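Local coordinates for protein superoxide dismutase (Clostridium difficile, PDB 3TJT) that probably detoxifies superoxide radicals by converting them to hydrogen peroxide and oxygen at an iron centre, at residues L103-F114 with W194-K202; I164-A172 with R181-V192. All coordinates share one frame; numbering follows the deposited sequence.

Contact 1: residues L103-F114 with W194-K202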
loop_
_atom_site.group_PDB
_atom_site.type_symbol
_atom_site.label_atom_id
_atom_site.label_comp_id
_atom_site.label_asym_id
_atom_site.label_seq_id
_atom_site.Cartn_x
_atom_site.Cartn_y
_atom_site.Cartn_z
ATOM N N LEU A 103 -7.203 -25.058 -19.071
ATOM C CA LEU A 103 -6.350 -24.045 -18.448
ATOM C C LEU A 103 -4.887 -24.447 -18.562
ATOM O O LEU A 103 -4.033 -23.625 -18.892
ATOM C CB LEU A 103 -6.756 -23.800 -16.988
ATOM C CG LEU A 103 -5.901 -22.777 -16.224
ATOM C CD1 LEU A 103 -5.872 -21.438 -16.954
ATOM C CD2 LEU A 103 -6.431 -22.608 -14.809
ATOM N N LYS A 104 -4.597 -25.720 -18.301
ATOM C CA LYS A 104 -3.247 -26.238 -18.465
ATOM C C LYS A 104 -2.748 -25.991 -19.888
ATOM O O LYS A 104 -1.620 -25.544 -20.105
ATOM C CB LYS A 104 -3.212 -27.741 -18.154
ATOM C CG LYS A 104 -1.852 -28.401 -18.363
ATOM C CD LYS A 104 -1.941 -29.905 -18.083
ATOM C CE LYS A 104 -0.637 -30.624 -18.383
ATOM N NZ LYS A 104 0.433 -30.290 -17.403
ATOM N N GLU A 105 -3.599 -26.286 -20.865
ATOM C CA GLU A 105 -3.215 -26.110 -22.259
ATOM C C GLU A 105 -3.015 -24.642 -22.623
ATOM O O GLU A 105 -2.075 -24.294 -23.344
ATOM C CB GLU A 105 -4.256 -26.751 -23.174
ATOM C CG GLU A 105 -4.333 -28.260 -22.997
ATOM C CD GLU A 105 -5.496 -28.885 -23.746
ATOM O OE1 GLU A 105 -6.024 -28.238 -24.678
ATOM O OE2 GLU A 105 -5.878 -30.025 -23.398
ATOM N N ALA A 106 -3.900 -23.790 -22.118
ATOM C CA ALA A 106 -3.841 -22.363 -22.411
ATOM C C ALA A 106 -2.573 -21.742 -21.841
ATOM O O ALA A 106 -1.961 -20.873 -22.460
ATOM C CB ALA A 106 -5.078 -21.659 -21.876
ATOM N N ILE A 107 -2.173 -22.187 -20.656
ATOM C CA ILE A 107 -0.944 -21.687 -20.060
ATOM C C ILE A 107 0.270 -22.016 -20.931
ATOM O O ILE A 107 1.119 -21.155 -21.187
ATOM C CB ILE A 107 -0.764 -22.211 -18.612
ATOM C CG1 ILE A 107 -1.786 -21.527 -17.690
ATOM C CG2 ILE A 107 0.665 -21.991 -18.144
ATOM C CD1 ILE A 107 -1.836 -22.089 -16.263
ATOM N N ASP A 108 0.349 -23.256 -21.407
ATOM C CA ASP A 108 1.433 -23.637 -22.298
ATOM C C ASP A 108 1.370 -22.831 -23.593
ATOM O O ASP A 108 2.393 -22.372 -24.091
ATOM C CB ASP A 108 1.386 -25.136 -22.608
ATOM C CG ASP A 108 1.893 -25.984 -21.460
ATOM O OD1 ASP A 108 2.422 -25.413 -20.479
ATOM O OD2 ASP A 108 1.772 -27.226 -21.543
ATOM N N ARG A 109 0.164 -22.656 -24.124
ATOM C CA ARG A 109 -0.026 -21.910 -25.367
ATOM C C ARG A 109 0.440 -20.460 -25.232
ATOM O O ARG A 109 1.165 -19.942 -26.082
ATOM C CB ARG A 109 -1.499 -21.940 -25.775
ATOM C CG ARG A 109 -1.802 -21.288 -27.124
ATOM C CD ARG A 109 -3.302 -21.143 -27.315
ATOM N NE ARG A 109 -3.866 -20.204 -26.346
ATOM C CZ ARG A 109 -5.104 -20.270 -25.872
ATOM N NH1 ARG A 109 -5.918 -21.237 -26.278
ATOM N NH2 ARG A 109 -5.530 -19.371 -24.989
ATOM N N ASP A 110 0.034 -19.808 -24.148
ATOM C CA ASP A 110 0.230 -18.365 -24.030
ATOM C C ASP A 110 1.524 -17.942 -23.342
ATOM O O ASP A 110 1.975 -16.811 -23.520
ATOM C CB ASP A 110 -0.988 -17.731 -23.359
ATOM C CG ASP A 110 -2.247 -17.916 -24.176
ATOM O OD1 ASP A 110 -2.118 -18.162 -25.399
ATOM O OD2 ASP A 110 -3.358 -17.827 -23.615
ATOM N N PHE A 111 2.126 -18.840 -22.565
ATOM C CA PHE A 111 3.372 -18.518 -21.873
ATOM C C PHE A 111 4.534 -19.425 -22.272
ATOM O O PHE A 111 5.678 -19.181 -21.884
ATOM C CB PHE A 111 3.176 -18.552 -20.351
ATOM C CG PHE A 111 2.145 -17.579 -19.854
ATOM C CD1 PHE A 111 2.486 -16.259 -19.596
ATOM C CD2 PHE A 111 0.834 -17.978 -19.660
ATOM C CE1 PHE A 111 1.538 -15.357 -19.149
ATOM C CE2 PHE A 111 -0.125 -17.081 -19.211
ATOM C CZ PHE A 111 0.229 -15.770 -18.955
ATOM N N GLY A 112 4.243 -20.467 -23.046
ATOM C CA GLY A 112 5.275 -21.402 -23.468
ATOM C C GLY A 112 5.360 -22.627 -22.573
ATOM O O GLY A 112 5.462 -23.762 -23.052
ATOM N N SER A 113 5.323 -22.401 -21.264
ATOM C CA SER A 113 5.341 -23.495 -20.298
ATOM C C SER A 113 4.837 -22.992 -18.958
ATOM O O SER A 113 4.733 -21.780 -18.745
ATOM C CB SER A 113 6.757 -24.041 -20.126
ATOM O OG SER A 113 7.570 -23.110 -19.435
ATOM N N PHE A 114 4.535 -23.914 -18.050
ATOM C CA PHE A 114 4.085 -23.512 -16.722
ATOM C C PHE A 114 5.192 -22.754 -15.996
ATOM O O PHE A 114 4.931 -21.771 -15.297
ATOM C CB PHE A 114 3.643 -24.719 -15.889
ATOM C CG PHE A 114 3.148 -24.350 -14.518
ATOM C CD1 PHE A 114 1.857 -23.891 -14.337
ATOM C CD2 PHE A 114 3.983 -24.439 -13.414
ATOM C CE1 PHE A 114 1.399 -23.539 -13.076
ATOM C CE2 PHE A 114 3.534 -24.083 -12.147
ATOM C CZ PHE A 114 2.236 -23.637 -11.981
ATOM N N TRP A 194 -5.829 -24.811 -8.214
ATOM C CA TRP A 194 -5.859 -24.913 -9.671
ATOM C C TRP A 194 -7.194 -25.423 -10.200
ATOM O O TRP A 194 -7.568 -25.114 -11.333
ATOM C CB TRP A 194 -4.677 -25.742 -10.198
ATOM C CG TRP A 194 -3.407 -24.968 -10.095
ATOM C CD1 TRP A 194 -2.381 -25.171 -9.215
ATOM C CD2 TRP A 194 -3.057 -23.808 -10.862
ATOM N NE1 TRP A 194 -1.403 -24.214 -9.401
ATOM C CE2 TRP A 194 -1.793 -23.372 -10.411
ATOM C CE3 TRP A 194 -3.686 -23.106 -11.897
ATOM C CZ2 TRP A 194 -1.146 -22.256 -10.954
ATOM C CZ3 TRP A 194 -3.043 -22.002 -12.441
ATOM C CH2 TRP A 194 -1.785 -21.589 -11.968
ATOM N N ASN A 195 -7.916 -26.194 -9.393
ATOM C CA ASN A 195 -9.258 -26.620 -9.798
ATOM C C ASN A 195 -10.226 -25.441 -9.835
ATOM O O ASN A 195 -11.052 -25.331 -10.744
ATOM C CB ASN A 195 -9.786 -27.728 -8.886
ATOM C CG ASN A 195 -8.888 -28.957 -8.897
ATOM O OD1 ASN A 195 -8.173 -29.204 -9.867
ATOM N ND2 ASN A 195 -8.910 -29.722 -7.811
ATOM N N GLY A 196 -10.106 -24.555 -8.852
ATOM C CA GLY A 196 -10.896 -23.333 -8.839
ATOM C C GLY A 196 -10.508 -22.442 -10.009
ATOM O O GLY A 196 -11.373 -21.847 -10.663
ATOM N N ALA A 197 -9.209 -22.357 -10.282
ATOM C CA ALA A 197 -8.719 -21.586 -11.417
ATOM C C ALA A 197 -9.314 -22.118 -12.723
ATOM O O ALA A 197 -9.725 -21.344 -13.593
ATOM C CB ALA A 197 -7.205 -21.614 -11.475
ATOM N N LEU A 198 -9.358 -23.441 -12.857
ATOM C CA LEU A 198 -9.946 -24.060 -14.045
ATOM C C LEU A 198 -11.416 -23.673 -14.189
ATOM O O LEU A 198 -11.882 -23.371 -15.292
ATOM C CB LEU A 198 -9.805 -25.587 -13.982
ATOM C CG LEU A 198 -10.461 -26.373 -15.128
ATOM C CD1 LEU A 198 -9.859 -25.988 -16.462
ATOM C CD2 LEU A 198 -10.301 -27.864 -14.890
ATOM N N GLU A 199 -12.151 -23.673 -13.082
ATOM C CA GLU A 199 -13.554 -23.286 -13.122
ATOM C C GLU A 199 -13.704 -21.823 -13.523
ATOM O O GLU A 199 -14.601 -21.469 -14.284
ATOM C CB GLU A 199 -14.261 -23.564 -11.796
ATOM C CG GLU A 199 -14.454 -25.054 -11.512
ATOM C CD GLU A 199 -15.031 -25.823 -12.704
ATOM O OE1 GLU A 199 -16.193 -25.558 -13.091
ATOM O OE2 GLU A 199 -14.323 -26.703 -13.252
ATOM N N ASN A 200 -12.819 -20.974 -13.010
ATOM C CA ASN A 200 -12.803 -19.579 -13.427
ATOM C C ASN A 200 -12.598 -19.436 -14.933
ATOM O O ASN A 200 -13.225 -18.594 -15.580
ATOM C CB ASN A 200 -11.705 -18.807 -12.681
ATOM C CG ASN A 200 -12.018 -18.630 -11.205
ATOM O OD1 ASN A 200 -13.159 -18.784 -10.777
ATOM N ND2 ASN A 200 -10.997 -18.293 -10.417
ATOM N N TYR A 201 -11.714 -20.254 -15.487
ATOM C CA TYR A 201 -11.411 -20.190 -16.909
ATOM C C TYR A 201 -12.571 -20.741 -17.733
ATOM O O TYR A 201 -12.906 -20.199 -18.786
ATOM C CB TYR A 201 -10.125 -20.956 -17.217
ATOM C CG TYR A 201 -9.606 -20.764 -18.622
ATOM C CD1 TYR A 201 -9.154 -19.525 -19.049
ATOM C CD2 TYR A 201 -9.570 -21.823 -19.524
ATOM C CE1 TYR A 201 -8.671 -19.341 -20.324
ATOM C CE2 TYR A 201 -9.088 -21.648 -20.809
ATOM C CZ TYR A 201 -8.646 -20.406 -21.203
ATOM O OH TYR A 201 -8.166 -20.219 -22.475
ATOM N N LYS A 202 -13.192 -21.810 -17.247
ATOM C CA LYS A 202 -14.315 -22.413 -17.961
ATOM C C LYS A 202 -15.541 -21.513 -17.990
ATOM O O LYS A 202 -16.379 -21.636 -18.883
ATOM C CB LYS A 202 -14.700 -23.754 -17.339
ATOM C CG LYS A 202 -13.743 -24.885 -17.641
ATOM C CD LYS A 202 -14.265 -26.162 -17.007
ATOM C CE LYS A 202 -13.439 -27.364 -17.411
ATOM N NZ LYS A 202 -13.923 -28.598 -16.716
HETATM O O HOH W 1 -8.286 -21.952 -24.606
#
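Leu103 fits knob-into-hole among Trp194, Ala197, Leu198 and Tyr201, where helix segment 103-111 of the C-terminal alpha/beta domain crosses helix 194-202 at 80°. With CG anti to the backbone N (chi1 178°), its branches part: CD2 lies 3.6 Å from Ala197 CB and close to the edge of the Trp194 indole, while CD1 sits over one face of the Tyr201 ring, 4.1 Å from Tyr201 CG. A branched aliphatic residue can fill both sites, and the small Ala197 leaves room for it. At one end of the contact the edge of Phe114 turns toward the face of Trp194 in an offset edge-to-face pair, planes at 72°, with Phe114 CE1 3.6 Å from Trp194 CZ2. Ile107 CD1 touches the same indole at CZ3. Outside this shell, strand 161-167 adds Ile163 against Leu103 and Tyr201, and Ile164 against Trp194 and Ala197. At the other end the Tyr201 hydroxyl, bonded to Gly142 O, lies 3.5 Å from Ala106 CB. Arg109 grips Asp110 side-on, NE to OD1 at 2.8 Å and NH2 to OD2, while Lys143 also pairs with Asp110. A water bridges the two polar groups, donating to Tyr201 OH at 2.7 Å and accepting from Arg109 NH1 at 3.0 Å.

Contact 2: residues I164-A172 with R181-V192. With FE (Fe (III) ion), chain B.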
loop_
_atom_site.group_PDB
_atom_site.type_symbol
_atom_site.label_atom_id
_atom_site.label_comp_id
_atom_site.label_asym_id
_atom_site.label_seq_id
_atom_site.Cartn_x
_atom_site.Cartn_y
_atom_site.Cartn_z
ATOM N N ILE A 164 -6.375 -16.555 -11.652
ATOM C CA ILE A 164 -5.858 -16.537 -10.277
ATOM C C ILE A 164 -5.398 -15.112 -9.941
ATOM O O ILE A 164 -5.209 -14.283 -10.832
ATOM C CB ILE A 164 -4.695 -17.542 -10.036
ATOM C CG1 ILE A 164 -3.386 -17.054 -10.665
ATOM C CG2 ILE A 164 -5.081 -18.963 -10.505
ATOM C CD1 ILE A 164 -2.164 -17.917 -10.319
ATOM N N GLY A 165 -5.229 -14.820 -8.661
ATOM C CA GLY A 165 -4.771 -13.498 -8.264
ATOM C C GLY A 165 -4.132 -13.564 -6.895
ATOM O O GLY A 165 -4.555 -14.370 -6.070
ATOM N N LEU A 166 -3.127 -12.719 -6.665
ATOM C CA LEU A 166 -2.369 -12.703 -5.410
ATOM C C LEU A 166 -2.372 -11.306 -4.802
ATOM O O LEU A 166 -1.980 -10.326 -5.448
ATOM C CB LEU A 166 -0.925 -13.155 -5.656
ATOM C CG LEU A 166 0.047 -13.085 -4.463
ATOM C CD1 LEU A 166 -0.463 -13.910 -3.279
ATOM C CD2 LEU A 166 1.444 -13.529 -4.900
ATOM N N ASP A 167 -2.816 -11.236 -3.556
ATOM C CA ASP A 167 -2.832 -10.007 -2.767
ATOM C C ASP A 167 -1.411 -9.694 -2.307
ATOM O O ASP A 167 -0.809 -10.482 -1.582
ATOM C CB ASP A 167 -3.754 -10.229 -1.562
ATOM C CG ASP A 167 -4.027 -8.970 -0.766
ATOM O OD1 ASP A 167 -3.408 -7.915 -1.039
ATOM O OD2 ASP A 167 -4.885 -9.025 0.147
ATOM N N VAL A 168 -0.860 -8.556 -2.730
ATOM C CA VAL A 168 0.461 -8.157 -2.230
ATOM C C VAL A 168 0.440 -6.865 -1.413
ATOM O O VAL A 168 1.475 -6.215 -1.250
ATOM C CB VAL A 168 1.567 -8.101 -3.333
ATOM C CG1 VAL A 168 1.873 -9.501 -3.862
ATOM C CG2 VAL A 168 1.173 -7.165 -4.474
ATOM N N TRP A 169 -0.728 -6.503 -0.894
ATOM C CA TRP A 169 -0.800 -5.511 0.176
ATOM C C TRP A 169 0.050 -6.069 1.305
ATOM O O TRP A 169 0.098 -7.289 1.513
ATOM C CB TRP A 169 -2.225 -5.348 0.688
ATOM C CG TRP A 169 -3.137 -4.512 -0.178
ATOM C CD1 TRP A 169 -3.453 -4.726 -1.495
ATOM C CD2 TRP A 169 -3.871 -3.354 0.230
ATOM N NE1 TRP A 169 -4.337 -3.761 -1.929
ATOM C CE2 TRP A 169 -4.618 -2.914 -0.888
ATOM C CE3 TRP A 169 -3.978 -2.648 1.432
ATOM C CZ2 TRP A 169 -5.452 -1.794 -0.837
ATOM C CZ3 TRP A 169 -4.819 -1.531 1.487
ATOM C CH2 TRP A 169 -5.542 -1.117 0.356
ATOM N N GLU A 170 0.706 -5.195 2.056
ATOM C CA GLU A 170 1.549 -5.685 3.137
ATOM C C GLU A 170 0.766 -6.423 4.231
ATOM O O GLU A 170 1.319 -7.317 4.875
ATOM C CB GLU A 170 2.429 -4.552 3.688
ATOM C CG GLU A 170 3.547 -4.201 2.708
ATOM C CD GLU A 170 4.302 -2.923 3.063
ATOM O OE1 GLU A 170 3.694 -1.992 3.637
ATOM O OE2 GLU A 170 5.506 -2.874 2.754
ATOM N N HIS A 171 -0.506 -6.092 4.432
ATOM C CA HIS A 171 -1.270 -6.830 5.446
ATOM C C HIS A 171 -1.345 -8.322 5.129
ATOM O O HIS A 171 -1.561 -9.145 6.020
ATOM C CB HIS A 171 -2.662 -6.237 5.738
ATOM C CG HIS A 171 -3.606 -6.250 4.570
ATOM N ND1 HIS A 171 -4.156 -5.096 4.053
ATOM C CD2 HIS A 171 -4.109 -7.270 3.835
ATOM C CE1 HIS A 171 -4.959 -5.407 3.046
ATOM N NE2 HIS A 171 -4.941 -6.718 2.891
ATOM N N ALA A 172 -1.144 -8.676 3.867
ATOM C CA ALA A 172 -1.312 -10.068 3.462
ATOM C C ALA A 172 -0.128 -10.938 3.834
ATOM O O ALA A 172 -0.236 -12.169 3.827
ATOM C CB ALA A 172 -1.577 -10.172 1.958
ATOM N N ARG A 181 8.755 -10.054 0.610
ATOM C CA ARG A 181 7.606 -10.387 -0.227
ATOM C C ARG A 181 7.922 -11.548 -1.176
ATOM O O ARG A 181 7.054 -12.373 -1.480
ATOM C CB ARG A 181 7.115 -9.161 -1.010
ATOM C CG ARG A 181 5.772 -9.410 -1.712
ATOM C CD ARG A 181 5.516 -8.394 -2.839
ATOM N NE ARG A 181 5.281 -7.051 -2.319
ATOM C CZ ARG A 181 5.080 -5.984 -3.091
ATOM N NH1 ARG A 181 5.067 -6.112 -4.415
ATOM N NH2 ARG A 181 4.884 -4.793 -2.542
ATOM N N ASN A 182 9.167 -11.616 -1.637
ATOM C CA ASN A 182 9.589 -12.708 -2.513
ATOM C C ASN A 182 9.309 -14.098 -1.930
ATOM O O ASN A 182 8.922 -15.007 -2.659
ATOM C CB ASN A 182 11.070 -12.582 -2.892
ATOM C CG ASN A 182 11.996 -12.903 -1.733
ATOM O OD1 ASN A 182 11.980 -12.229 -0.704
ATOM N ND2 ASN A 182 12.791 -13.955 -1.886
ATOM N N GLU A 183 9.507 -14.263 -0.623
ATOM C CA GLU A 183 9.281 -15.557 0.018
ATOM C C GLU A 183 7.797 -15.870 0.117
ATOM O O GLU A 183 7.384 -17.019 -0.032
ATOM C CB GLU A 183 9.918 -15.593 1.410
ATOM C CG GLU A 183 11.437 -15.517 1.373
ATOM C CD GLU A 183 12.062 -15.400 2.754
ATOM O OE1 GLU A 183 11.318 -15.413 3.751
ATOM O OE2 GLU A 183 13.304 -15.287 2.835
ATOM N N TYR A 184 7.002 -14.841 0.384
ATOM C CA TYR A 184 5.551 -14.972 0.411
ATOM C C TYR A 184 5.033 -15.421 -0.952
ATOM O O TYR A 184 4.219 -16.342 -1.050
ATOM C CB TYR A 184 4.933 -13.629 0.789
ATOM C CG TYR A 184 3.442 -13.471 0.540
ATOM C CD1 TYR A 184 2.506 -14.256 1.207
ATOM C CD2 TYR A 184 2.975 -12.488 -0.328
ATOM C CE1 TYR A 184 1.127 -14.073 0.998
ATOM C CE2 TYR A 184 1.626 -12.299 -0.547
ATOM C CZ TYR A 184 0.703 -13.090 0.114
ATOM O OH TYR A 184 -0.634 -12.870 -0.111
ATOM N N ILE A 185 5.512 -14.766 -2.003
ATOM C CA ILE A 185 5.063 -15.085 -3.359
ATOM C C ILE A 185 5.401 -16.529 -3.716
ATOM O O ILE A 185 4.550 -17.285 -4.190
ATOM C CB ILE A 185 5.681 -14.126 -4.392
ATOM C CG1 ILE A 185 5.183 -12.698 -4.132
ATOM C CG2 ILE A 185 5.343 -14.581 -5.808
ATOM C CD1 ILE A 185 6.034 -11.612 -4.792
ATOM N N ASP A 186 6.641 -16.921 -3.469
ATOM C CA ASP A 186 7.056 -18.283 -3.783
ATOM C C ASP A 186 6.240 -19.322 -3.006
ATOM O O ASP A 186 5.789 -20.318 -3.574
ATOM C CB ASP A 186 8.546 -18.474 -3.514
ATOM C CG ASP A 186 9.087 -19.741 -4.153
ATOM O OD1 ASP A 186 8.896 -19.932 -5.378
ATOM O OD2 ASP A 186 9.699 -20.545 -3.429
ATOM N N ASN A 187 6.033 -19.083 -1.717
ATOM C CA ASN A 187 5.276 -20.021 -0.894
ATOM C C ASN A 187 3.811 -20.119 -1.285
ATOM O O ASN A 187 3.186 -21.161 -1.113
ATOM C CB ASN A 187 5.402 -19.668 0.585
ATOM C CG ASN A 187 6.588 -20.343 1.234
ATOM O OD1 ASN A 187 7.165 -21.272 0.669
ATOM N ND2 ASN A 187 6.960 -19.883 2.417
ATOM N N TRP A 188 3.266 -19.029 -1.816
ATOM C CA TRP A 188 1.847 -18.986 -2.136
ATOM C C TRP A 188 1.460 -20.018 -3.199
ATOM O O TRP A 188 0.332 -20.511 -3.213
ATOM C CB TRP A 188 1.462 -17.576 -2.581
ATOM C CG TRP A 188 0.032 -17.411 -2.969
ATOM C CD1 TRP A 188 -1.044 -17.355 -2.139
ATOM C CD2 TRP A 188 -0.476 -17.237 -4.301
ATOM N NE1 TRP A 188 -2.195 -17.165 -2.869
ATOM C CE2 TRP A 188 -1.871 -17.095 -4.198
ATOM C CE3 TRP A 188 0.120 -17.184 -5.563
ATOM C CZ2 TRP A 188 -2.686 -16.899 -5.311
ATOM C CZ3 TRP A 188 -0.694 -16.995 -6.673
ATOM C CH2 TRP A 188 -2.081 -16.860 -6.538
ATOM N N PHE A 189 2.386 -20.330 -4.091
ATOM C CA PHE A 189 2.095 -21.293 -5.147
ATOM C C PHE A 189 1.777 -22.690 -4.604
ATOM O O PHE A 189 1.166 -23.503 -5.293
ATOM C CB PHE A 189 3.203 -21.305 -6.204
ATOM C CG PHE A 189 3.015 -20.242 -7.252
ATOM C CD1 PHE A 189 2.261 -20.497 -8.380
ATOM C CD2 PHE A 189 3.537 -18.973 -7.074
ATOM C CE1 PHE A 189 2.054 -19.514 -9.336
ATOM C CE2 PHE A 189 3.335 -17.986 -8.022
ATOM C CZ PHE A 189 2.590 -18.258 -9.155
ATOM N N ASN A 190 2.163 -22.956 -3.355
ATOM C CA ASN A 190 1.789 -24.220 -2.719
ATOM C C ASN A 190 0.310 -24.307 -2.364
ATOM O O ASN A 190 -0.211 -25.399 -2.144
ATOM C CB ASN A 190 2.634 -24.466 -1.467
ATOM C CG ASN A 190 4.097 -24.629 -1.790
ATOM O OD1 ASN A 190 4.907 -23.733 -1.544
ATOM N ND2 ASN A 190 4.444 -25.766 -2.371
ATOM N N VAL A 191 -0.371 -23.166 -2.299
ATOM C CA VAL A 191 -1.784 -23.176 -1.923
ATOM C C VAL A 191 -2.737 -22.720 -3.028
ATOM O O VAL A 191 -3.939 -22.668 -2.807
ATOM C CB VAL A 191 -2.077 -22.358 -0.650
ATOM C CG1 VAL A 191 -1.305 -22.924 0.546
ATOM C CG2 VAL A 191 -1.752 -20.885 -0.861
ATOM N N VAL A 192 -2.215 -22.385 -4.199
ATOM C CA VAL A 192 -3.105 -22.023 -5.308
ATOM C C VAL A 192 -4.068 -23.168 -5.610
ATOM O O VAL A 192 -3.650 -24.326 -5.729
ATOM C CB VAL A 192 -2.326 -21.669 -6.582
ATOM C CG1 VAL A 192 -3.297 -21.473 -7.765
ATOM C CG2 VAL A 192 -1.487 -20.419 -6.370
HETATM FE FE FE B . -5.907 -8.040 1.432
HETATM O O HOH W 2 5.381 -3.088 -0.251
HETATM O O HOH W 3 -2.079 -13.678 2.423
HETATM O O HOH W 4 -5.734 -6.384 -0.054
#
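Leu166, near the end of strand 161-167 in the C-terminal domain, lies against Trp188, Tyr184 and Ile185 of helix 181-188. Its CB lies near CZ3 and CH2 of the Trp188 benzo ring. CG, anti to the backbone N (chi1 175°), continues along the indole, and from it the chain forks. CD1 stands over the five-membered ring in a CH-pi contact, 3.4 Å from its centroid and 6° off the normal, and also comes 3.7 Å from Tyr184 CZ. CD2 turns to Ile185, 3.9 Å from Ile185 CG1. A leucine thus serves two aromatic residues and an aliphatic one at once. Val192 CG2 covers the opposite face of the indole, and Ile164 CD1 meets it at CH2. Farther along, Val168 packs on the aliphatic part of Arg181, whose guanidinium lies with one face over Val168 O and bonds to Val128 O.

Tyr184 supplies the polar link: its OH donates to Asp167 O at 2.8 Å, in the carbonyl plane, and accepts from a water that also donates to Ala172 O. The iron is bound by Asp167 OD2 at 1.9 Å and by His171 NE2 at 2.2 Å; His30, His85 and a water complete the site. Asp167 OD1 accepts from Trp169 N in an Asx turn, and Glu170 of the second subunit bonds His171 ND1. Tyr184 thus grips the backbone of one ligand from the second shell, and this bond and the Asx turn probably help keep OD2 turned to the metal.

In the fold
Contact 1 and contact 2 are centred 19 Å apart, and strand 161-167, whose end forms part of contact 2, also packs against contact 1. Ile164 joins them directly: its CG2 lies 3.5 Å from Ala197 CB and its CD1 4.0 Å from Trp194 CH2, so one isoleucine packs on helix 194-202 as well as on Trp188 within contact 2. Along the chain, contact 2 is nested inside the loop that contact 1 closes, and helix 181-188 is followed directly by helix 194-202. The two differ in role: contact 2 contains Asp167 and His171 of the iron site, whereas contact 1 lies away from the metal and joins two helices of the same domain.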